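Local coordinates for uncharacterized conserved protein YiiM (Geobacillus stearothermophilus, PDB 5YHH) that probably acts as a molybdenum cofactor-dependent oxidoreductase of the MOSC family, conferring resistance to hydroxylaminopurine, at residues Glu61-Cys66 with Val118-Gln123. Residues are numbered along the deposited sequence; the frame is centred on the assembly and turned at random.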
loop_
_atom_site.group_PDB
_atom_site.type_symbol
_atom_site.label_atom_id
_atom_site.label_comp_id
_atom_site.label_asym_id
_atom_site.label_seq_id
_atom_site.Cartn_x
_atom_site.Cartn_y
_atom_site.Cartn_z
ATOM N N GLU A 61 8.033 9.545 4.717
ATOM C CA GLU A 61 7.982 9.800 3.286
ATOM C C GLU A 61 7.677 8.542 2.433
ATOM O O GLU A 61 6.849 8.604 1.509
ATOM C CB GLU A 61 9.307 10.378 2.825
ATOM C CG GLU A 61 9.172 11.635 2.037
ATOM C CD GLU A 61 10.417 12.491 2.123
ATOM O OE1 GLU A 61 11.220 12.273 3.068
ATOM O OE2 GLU A 61 10.593 13.381 1.251
ATOM N N ASP A 62 8.354 7.437 2.745
ATOM C CA ASP A 62 8.210 6.152 2.018
ATOM C C ASP A 62 6.777 5.592 2.117
ATOM O O ASP A 62 6.288 4.875 1.208
ATOM C CB ASP A 62 9.179 5.095 2.576
ATOM C CG ASP A 62 10.650 5.324 2.187
ATOM O OD1 ASP A 62 10.947 5.902 1.122
ATOM O OD2 ASP A 62 11.525 4.860 2.960
ATOM N N LYS A 63 6.148 5.852 3.261
ATOM C CA LYS A 63 4.834 5.334 3.555
ATOM C C LYS A 63 3.794 6.461 3.575
ATOM O O LYS A 63 2.866 6.458 4.383
ATOM C CB LYS A 63 4.875 4.579 4.887
ATOM C CG LYS A 63 5.728 3.276 4.847
ATOM C CD LYS A 63 5.483 2.315 6.038
ATOM C CE LYS A 63 5.737 2.950 7.405
ATOM N NZ LYS A 63 7.159 2.813 7.873
ATOM N N ALA A 64 3.922 7.408 2.655
ATOM C CA ALA A 64 3.067 8.596 2.660
ATOM C C ALA A 64 1.578 8.258 2.411
ATOM O O ALA A 64 0.707 8.829 3.058
ATOM C CB ALA A 64 3.534 9.562 1.631
ATOM N N ILE A 65 1.308 7.356 1.460
ATOM C CA ILE A 65 -0.065 6.987 1.072
ATOM C C ILE A 65 -0.175 5.457 1.106
ATOM O O ILE A 65 0.549 4.760 0.399
ATOM C CB ILE A 65 -0.423 7.509 -0.328
ATOM C CG1 ILE A 65 -0.306 9.056 -0.392
ATOM C CG2 ILE A 65 -1.845 7.075 -0.719
ATOM C CD1 ILE A 65 -0.213 9.565 -1.809
ATOM N N CYS A 66 -1.072 4.938 1.929
ATOM C CA CYS A 66 -1.409 3.508 1.905
ATOM C C CYS A 66 -2.597 3.234 0.940
ATOM O O CYS A 66 -3.628 3.899 1.026
ATOM C CB CYS A 66 -1.726 3.054 3.353
ATOM S SG CYS A 66 -2.173 1.318 3.451
ATOM N N VAL A 118 5.376 3.994 -6.320
ATOM C CA VAL A 118 5.275 2.791 -5.473
ATOM C C VAL A 118 6.594 2.550 -4.768
ATOM O O VAL A 118 7.645 2.535 -5.409
ATOM C CB VAL A 118 4.865 1.542 -6.315
ATOM C CG1 VAL A 118 4.791 0.276 -5.446
ATOM C CG2 VAL A 118 3.520 1.783 -7.014
ATOM N N SER A 119 6.527 2.380 -3.457
ATOM C CA SER A 119 7.710 2.278 -2.593
ATOM C C SER A 119 7.926 0.939 -1.900
ATOM O O SER A 119 9.065 0.560 -1.632
ATOM C CB SER A 119 7.631 3.342 -1.509
ATOM O OG SER A 119 6.506 3.164 -0.672
ATOM N N GLN A 120 6.827 0.262 -1.563
ATOM C CA GLN A 120 6.868 -1.005 -0.848
ATOM C C GLN A 120 5.470 -1.648 -0.756
ATOM O O GLN A 120 4.456 -0.949 -0.851
ATOM C CB GLN A 120 7.393 -0.775 0.573
ATOM C CG GLN A 120 6.544 0.160 1.427
ATOM C CD GLN A 120 6.904 0.082 2.916
ATOM O OE1 GLN A 120 7.899 0.621 3.306
ATOM N NE2 GLN A 120 6.088 -0.632 3.729
ATOM N N PRO A 121 5.418 -2.981 -0.555
ATOM C CA PRO A 121 4.187 -3.644 -0.107
ATOM C C PRO A 121 3.777 -3.155 1.270
ATOM O O PRO A 121 4.598 -2.627 2.014
ATOM C CB PRO A 121 4.598 -5.130 -0.037
ATOM C CG PRO A 121 5.845 -5.212 -0.836
ATOM C CD PRO A 121 6.542 -3.939 -0.595
ATOM N N ARG A 122 2.501 -3.279 1.587
ATOM C CA ARG A 122 1.984 -2.971 2.902
ATOM C C ARG A 122 1.970 -4.294 3.665
ATOM O O ARG A 122 1.616 -5.317 3.131
ATOM C CB ARG A 122 0.561 -2.398 2.778
ATOM C CG ARG A 122 -0.164 -2.119 4.100
ATOM C CD ARG A 122 -1.045 -3.264 4.558
ATOM N NE ARG A 122 -1.763 -2.945 5.807
ATOM C CZ ARG A 122 -2.946 -2.318 5.880
ATOM N NH1 ARG A 122 -3.618 -1.932 4.764
ATOM N NH2 ARG A 122 -3.467 -2.084 7.089
ATOM N N GLN A 123 2.428 -4.272 4.904
ATOM C CA GLN A 123 2.452 -5.481 5.707
ATOM C C GLN A 123 1.191 -5.556 6.565
ATOM O O GLN A 123 0.721 -4.540 7.079
ATOM C CB GLN A 123 3.667 -5.478 6.601
ATOM C CG GLN A 123 4.968 -5.450 5.853
ATOM C CD GLN A 123 6.116 -5.272 6.783
ATOM O OE1 GLN A 123 6.582 -4.161 6.987
ATOM N NE2 GLN A 123 6.579 -6.363 7.371
#
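S119 ties the strand 114-121 to the turn at 61-64 through one short hydrogen bond, its OG donating to the main-chain O of D62 at 2.6 Å. The hydroxyl lies in the plane of that carbonyl, at a C=O...O angle of 152°. With chi1 at 62°, OG sits between the backbone N and carbonyl carbon of its own residue and faces the type I turn of E61 to A64. The D62 carboxylate turns to other partners, a salt bridge to R152 and the backbone N of A205.

From CB, the Q120 chain runs extended beyond CG, its side chain also touching Y150 and W207, and the amide lies against the aliphatic part of K63: CD is 3.9 Å from K63 CG, OE1 is 3.8 Å from that same CG, and NE2 is 3.8 Å from K63 CD. At the tip, OE1 bonds to S204, while NE2 donates to P121 O at 3.0 Å, an acceptor lying 23° out of the plane of the Q120 amide. Bonds at both amide atoms fix the rotation of the group, and K63 bends at chi3 and chi4 beyond its contact with it.

Farther along, SG of C66 approaches R122 obliquely, 3.8 Å from NH1 and 4.0 Å from CG, without a hydrogen bond. Position 125, a cysteinesulfonic acid here, is probably the MOSC cysteine proposed to bind the molybdenum cofactor, so this end of the contact probably borders the putative site. The chemistry thus passes from a neutral hydroxyl-carbonyl link to a thiol beside an arginine whose guanidinium is held between F89 O and that sulfonate.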